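Local coordinates for protein catechol 1,2-dioxygenase (Pseudomonas putida, PDB 2AZQ) that probably catalyses the iron(III)-dependent intradiol cleavage of catechol by dioxygen to cis,cis-muconate, the first step of catechol breakdown in the beta-ketoadipate pathway, at residues A[12-15]-A[16-20]; A[54-57]-A[58-61]. All blocks are in the same frame, centred on the assembly; numbering follows the deposited sequence.

Overall arrangement
Both contacts are short runs of helix, about two turns each, near the amino-terminal end of the chain, in series along it, and both are covered in part by the second subunit. The centres of interactions 1 and 2 lie about 23 Å apart; the nearest atoms of interactions 1 and 2 are about 10 Å apart, and the two do not touch. Interaction 2 (54-61) lines the pocket of a bound phospholipid. Interaction 1 (12-20) lies beside helix 28-49, with the Phe15 side chain about 11 Å from a bound phospholipid. Neither forms part of the iron site, made by Tyr163, Tyr197, His221 and His223; the two belong to the helical linker region characteristic of catechol 1,2-dioxygenases, which joins the subunits and holds lipid.

Interaction 1: A[12-15]-A[16-20]; sequences QAFF and NQVAG
Val18 lays its CG2 methyl over one face of the Phe14 ring, one helical turn earlier. This CH-pi contact brings CG2 to 4.1 Å from the ring centroid and displaces it toward the rim, with Phe14 CE1 nearest to Val18 CG2 at 3.7 Å. Phe14 holds its CG anti to the backbone N (chi1 171°), which carries the phenyl group forward along the helix to Val18. A branched residue suits this site, because CG2 can reach the ring while Val18 also packs on Leu38 of helix 28-49.

The backbone supplies the polar part. Four i to i+4 hydrogen bonds run in succession: Asn16 N to Gln12 O (3.1 Å), Gln17 N to Ala13 O (3.3 Å), Val18 N to Phe14 O (3.1 Å) and Ala19 N to Phe15 O (3.0 Å). These bonds build most of alpha helix 9-19, up to its carboxyl-terminal end, and its apolar residues meet two partners: Phe15 packs on Leu38 and Ala42 of helix 28-49, while Phe14 makes edge-to-face contacts with Tyr252 and His82 of the second subunit. Beyond Ala19 the chain leaves helical geometry at Gly20, where phi is positive (103°); a side chain there would press on the carbonyl oxygen of Ala19, so glycine fits. In the same region, Val18 O accepts a hydrogen bond from Arg214 NH1 of the second subunit.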
loop_
_atom_site.group_PDB
_atom_site.type_symbol
_atom_site.label_atom_id
_atom_site.label_comp_id
_atom_site.label_asym_id
_atom_site.label_seq_id
_atom_site.Cartn_x
_atom_site.Cartn_y
_atom_site.Cartn_z
ATOM N N GLN A 12 -17.159 -14.460 -11.276
ATOM C CA GLN A 12 -17.347 -14.751 -9.868
ATOM C C GLN A 12 -16.614 -16.046 -9.546
ATOM O O GLN A 12 -16.119 -16.248 -8.452
ATOM C CB GLN A 12 -18.829 -14.929 -9.572
ATOM C CG GLN A 12 -19.701 -13.705 -9.813
ATOM C CD GLN A 12 -19.438 -12.574 -8.814
ATOM O OE1 GLN A 12 -18.366 -11.940 -8.810
ATOM N NE2 GLN A 12 -20.419 -12.324 -7.953
ATOM N N ALA A 13 -16.562 -16.941 -10.517
ATOM C CA ALA A 13 -15.877 -18.213 -10.333
ATOM C C ALA A 13 -14.372 -17.956 -10.244
ATOM O O ALA A 13 -13.657 -18.640 -9.517
ATOM C CB ALA A 13 -16.196 -19.163 -11.504
ATOM N N PHE A 14 -13.890 -16.967 -10.985
ATOM C CA PHE A 14 -12.472 -16.647 -10.974
ATOM C C PHE A 14 -12.010 -16.013 -9.636
ATOM O O PHE A 14 -10.968 -16.381 -9.080
ATOM C CB PHE A 14 -12.159 -15.737 -12.168
ATOM C CG PHE A 14 -10.769 -15.168 -12.156
ATOM C CD1 PHE A 14 -9.660 -15.986 -12.002
ATOM C CD2 PHE A 14 -10.566 -13.795 -12.315
ATOM C CE1 PHE A 14 -8.383 -15.444 -12.005
ATOM C CE2 PHE A 14 -9.281 -13.256 -12.321
ATOM C CZ PHE A 14 -8.198 -14.075 -12.165
ATOM N N PHE A 15 -12.796 -15.083 -9.108
ATOM C CA PHE A 15 -12.454 -14.433 -7.853
ATOM C C PHE A 15 -12.513 -15.461 -6.763
ATOM O O PHE A 15 -11.744 -15.411 -5.819
ATOM C CB PHE A 15 -13.421 -13.283 -7.578
ATOM C CG PHE A 15 -13.198 -12.103 -8.472
ATOM C CD1 PHE A 15 -14.235 -11.245 -8.796
ATOM C CD2 PHE A 15 -11.944 -11.865 -9.023
ATOM C CE1 PHE A 15 -14.018 -10.171 -9.666
ATOM C CE2 PHE A 15 -11.728 -10.794 -9.887
ATOM C CZ PHE A 15 -12.760 -9.954 -10.208
ATOM N N ASN A 16 -13.425 -16.408 -6.930
ATOM C CA ASN A 16 -13.617 -17.497 -5.993
ATOM C C ASN A 16 -12.286 -18.275 -5.831
ATOM O O ASN A 16 -11.807 -18.501 -4.704
ATOM C CB ASN A 16 -14.736 -18.382 -6.547
ATOM C CG ASN A 16 -15.451 -19.198 -5.479
ATOM O OD1 ASN A 16 -16.490 -19.824 -5.747
ATOM N ND2 ASN A 16 -14.897 -19.206 -4.269
ATOM N N GLN A 17 -11.661 -18.662 -6.945
ATOM C CA GLN A 17 -10.410 -19.409 -6.844
ATOM C C GLN A 17 -9.231 -18.544 -6.405
ATOM O O GLN A 17 -8.262 -19.062 -5.851
ATOM C CB GLN A 17 -10.045 -20.039 -8.164
ATOM C CG GLN A 17 -11.175 -20.662 -8.900
ATOM C CD GLN A 17 -10.686 -21.356 -10.161
ATOM O OE1 GLN A 17 -9.925 -20.768 -10.953
ATOM N NE2 GLN A 17 -11.122 -22.612 -10.360
ATOM N N VAL A 18 -9.282 -17.242 -6.684
ATOM C CA VAL A 18 -8.194 -16.376 -6.271
ATOM C C VAL A 18 -8.171 -16.255 -4.767
ATOM O O VAL A 18 -7.109 -16.298 -4.144
ATOM C CB VAL A 18 -8.329 -14.972 -6.819
ATOM C CG1 VAL A 18 -7.257 -14.071 -6.184
ATOM C CG2 VAL A 18 -8.171 -14.986 -8.317
ATOM N N ALA A 19 -9.357 -16.090 -4.192
ATOM C CA ALA A 19 -9.511 -15.962 -2.756
ATOM C C ALA A 19 -8.976 -17.211 -2.013
ATOM O O ALA A 19 -8.666 -17.149 -0.820
ATOM C CB ALA A 19 -10.968 -15.722 -2.438
ATOM N N GLY A 20 -8.857 -18.331 -2.726
ATOM C CA GLY A 20 -8.344 -19.551 -2.130
ATOM C C GLY A 20 -9.396 -20.595 -1.797
ATOM O O GLY A 20 -9.083 -21.592 -1.152
#

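Interaction 2: A[54-57]-A[58-61]; sequences EFWH and AVDY. With PCF (1,2-diacyl-sn-glycero-3-phoshocholine), chain C.
Phe55 swings its CG anti to the backbone N (chi1 -179°) and Trp56 keeps its own beside the backbone N (chi1 -65°), two different settings that bring both rings against the CG2 methyl of Val59. Phe55 CE2 approaches Val59 CG2 to 3.4 Å, and Trp56 CE3 stands 3.9 Å from the same Val59 CG2. Phe55 also sets its CD2 over the centre of one face of the Trp56 indole. A compact branched residue thus fills the angle between two large aromatics.

Beneath these side chains, helical i to i+4 hydrogen bonds join Ala58 N to Glu54 O (3.1 Å), Val59 N to Phe55 O, Asp60 N to Trp56 O and Tyr61 N to His57 O.

Another side of the turn meets the phospholipid. The small Ala58 lets one acyl chain come close, with Ala58 CB 3.5 Å from lipid C37, while Glu54 CG lies 3.3 Å from the ester carbonyl oxygen O32 of the lipid. The second acyl chain passes the Tyr61 ring, with C24 over its face and C26 of the lipid 3.6 Å from Tyr61 CD2. An alanine in place of Tyr61 removes ring and hydroxyl, and would probably leave this acyl chain without its flat wall and Pro204 O without its hydrogen-bond partner.

Helix 52-68 thus rests through Tyr61 on Glu207 and Cys208 of helix 204-212, while Trp56 meets Arg304 of the second subunit in a cation-pi contact and Glu54 OE1 forms a salt bridge with Arg29 of that subunit.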
loop_
_atom_site.group_PDB
_atom_site.type_symbol
_atom_site.label_atom_id
_atom_site.label_comp_id
_atom_site.label_asym_id
_atom_site.label_seq_id
_atom_site.Cartn_x
_atom_site.Cartn_y
_atom_site.Cartn_z
ATOM N N GLU A 54 -4.622 4.874 -14.791
ATOM C CA GLU A 54 -5.019 5.269 -13.455
ATOM C C GLU A 54 -4.722 4.107 -12.513
ATOM O O GLU A 54 -4.141 4.282 -11.446
ATOM C CB GLU A 54 -6.511 5.681 -13.426
ATOM C CG GLU A 54 -6.786 6.823 -14.355
ATOM C CD GLU A 54 -8.194 7.372 -14.295
ATOM O OE1 GLU A 54 -9.152 6.630 -14.583
ATOM O OE2 GLU A 54 -8.335 8.569 -13.974
ATOM N N PHE A 55 -5.097 2.915 -12.942
ATOM C CA PHE A 55 -4.896 1.725 -12.141
ATOM C C PHE A 55 -3.451 1.515 -11.768
ATOM O O PHE A 55 -3.160 1.210 -10.604
ATOM C CB PHE A 55 -5.373 0.478 -12.868
ATOM C CG PHE A 55 -5.202 -0.749 -12.068
ATOM C CD1 PHE A 55 -6.187 -1.161 -11.205
ATOM C CD2 PHE A 55 -3.999 -1.447 -12.092
ATOM C CE1 PHE A 55 -5.989 -2.248 -10.371
ATOM C CE2 PHE A 55 -3.792 -2.534 -11.258
ATOM C CZ PHE A 55 -4.800 -2.929 -10.394
ATOM N N TRP A 56 -2.549 1.661 -12.746
ATOM C CA TRP A 56 -1.125 1.449 -12.473
ATOM C C TRP A 56 -0.398 2.595 -11.749
ATOM O O TRP A 56 0.647 2.371 -11.129
ATOM C CB TRP A 56 -0.384 0.999 -13.745
ATOM C CG TRP A 56 -0.865 -0.389 -14.230
ATOM C CD1 TRP A 56 -1.648 -0.657 -15.318
ATOM C CD2 TRP A 56 -0.655 -1.662 -13.575
ATOM N NE1 TRP A 56 -1.937 -2.004 -15.380
ATOM C CE2 TRP A 56 -1.340 -2.641 -14.325
ATOM C CE3 TRP A 56 0.047 -2.064 -12.427
ATOM C CZ2 TRP A 56 -1.344 -3.991 -13.969
ATOM C CZ3 TRP A 56 0.038 -3.417 -12.074
ATOM C CH2 TRP A 56 -0.651 -4.358 -12.844
ATOM N N HIS A 57 -0.932 3.814 -11.802
ATOM C CA HIS A 57 -0.328 4.904 -11.028
ATOM C C HIS A 57 -0.748 4.666 -9.550
ATOM O O HIS A 57 -0.007 5.002 -8.616
ATOM C CB HIS A 57 -0.820 6.270 -11.530
ATOM C CG HIS A 57 -0.078 6.770 -12.729
ATOM N ND1 HIS A 57 1.104 7.477 -12.632
ATOM C CD2 HIS A 57 -0.292 6.584 -14.053
ATOM C CE1 HIS A 57 1.586 7.704 -13.842
ATOM N NE2 HIS A 57 0.758 7.170 -14.722
ATOM N N ALA A 58 -1.930 4.069 -9.351
ATOM C CA ALA A 58 -2.411 3.772 -8.006
ATOM C C ALA A 58 -1.518 2.677 -7.395
ATOM O O ALA A 58 -1.062 2.791 -6.248
ATOM C CB ALA A 58 -3.853 3.301 -8.050
ATOM N N VAL A 59 -1.280 1.610 -8.157
ATOM C CA VAL A 59 -0.421 0.544 -7.674
ATOM C C VAL A 59 0.965 1.133 -7.323
ATOM O O VAL A 59 1.546 0.808 -6.274
ATOM C CB VAL A 59 -0.276 -0.581 -8.735
ATOM C CG1 VAL A 59 0.804 -1.571 -8.300
ATOM C CG2 VAL A 59 -1.628 -1.299 -8.933
ATOM N N ASP A 60 1.488 2.010 -8.184
ATOM C CA ASP A 60 2.785 2.624 -7.918
ATOM C C ASP A 60 2.755 3.625 -6.748
ATOM O O ASP A 60 3.688 3.683 -5.949
ATOM C CB ASP A 60 3.330 3.268 -9.192
ATOM C CG ASP A 60 4.608 4.031 -8.948
ATOM O OD1 ASP A 60 4.544 5.230 -8.606
ATOM O OD2 ASP A 60 5.683 3.421 -9.069
ATOM N N TYR A 61 1.694 4.415 -6.646
ATOM C CA TYR A 61 1.554 5.343 -5.533
ATOM C C TYR A 61 1.633 4.497 -4.268
ATOM O O TYR A 61 2.278 4.856 -3.287
ATOM C CB TYR A 61 0.189 6.006 -5.585
ATOM C CG TYR A 61 -0.144 6.779 -4.347
ATOM C CD1 TYR A 61 0.413 8.044 -4.108
ATOM C CD2 TYR A 61 -1.034 6.260 -3.407
ATOM C CE1 TYR A 61 0.071 8.779 -2.951
ATOM C CE2 TYR A 61 -1.378 6.972 -2.255
ATOM C CZ TYR A 61 -0.833 8.220 -2.035
ATOM O OH TYR A 61 -1.206 8.911 -0.913
HETATM N N PCF C . 3.225 14.686 -14.073
HETATM P P PCF C . -1.293 13.613 -12.842
HETATM O O11 PCF C . -2.117 12.481 -12.031
HETATM O O12 PCF C . -2.012 13.917 -14.101
HETATM O O13 PCF C . 0.080 12.841 -13.186
HETATM O O14 PCF C . -1.041 14.737 -11.912
HETATM C C11 PCF C . 1.093 13.377 -14.044
HETATM C C12 PCF C . 2.111 14.196 -13.241
HETATM C C13 PCF C . 4.002 13.564 -14.622
HETATM C C14 PCF C . 2.724 15.519 -15.179
HETATM C C15 PCF C . 4.117 15.502 -13.236
HETATM C C1 PCF C . -1.380 11.648 -11.121
HETATM C C2 PCF C . -2.219 10.929 -10.046
HETATM C C3 PCF C . -3.332 10.046 -10.611
HETATM O O31 PCF C . -3.018 9.474 -11.898
HETATM O O32 PCF C . -3.958 8.301 -13.562
HETATM C C31 PCF C . -4.031 8.730 -12.404
HETATM C C32 PCF C . -5.289 8.575 -11.548
HETATM C C33 PCF C . -5.005 7.868 -10.228
HETATM C C34 PCF C . -6.260 7.772 -9.341
HETATM C C35 PCF C . -6.216 6.589 -8.383
HETATM C C36 PCF C . -7.503 5.785 -8.575
HETATM C C37 PCF C . -7.175 4.292 -8.515
HETATM C C38 PCF C . -8.409 3.416 -8.342
HETATM C C39 PCF C . -7.817 2.013 -8.251
HETATM C C40 PCF C . -8.767 1.055 -7.532
HETATM C C41 PCF C . -8.074 -0.261 -7.178
HETATM C C42 PCF C . -6.770 -0.059 -6.399
HETATM C C43 PCF C . -6.417 -1.350 -5.660
HETATM O O21 PCF C . -1.247 10.209 -9.265
HETATM O O22 PCF C . -0.629 9.263 -7.373
HETATM C C21 PCF C . -1.519 9.842 -7.984
HETATM C C22 PCF C . -2.834 10.132 -7.250
HETATM C C23 PCF C . -3.214 8.823 -6.525
HETATM C C24 PCF C . -3.861 8.967 -5.136
HETATM C C25 PCF C . -4.827 7.832 -4.754
HETATM C C26 PCF C . -4.226 6.432 -4.975
HETATM C C27 PCF C . -5.185 5.299 -4.589
HETATM C C28 PCF C . -4.931 4.661 -3.222
HETATM C C29 PCF C . -5.468 3.228 -3.290
HETATM C C30 PCF C . -5.769 2.642 -1.899
HETATM C C44 PCF C . -4.920 -1.547 -5.436
HETATM C C45 PCF C . -4.715 -2.780 -4.816
HETATM C C46 PCF C . -3.485 -3.424 -4.905
#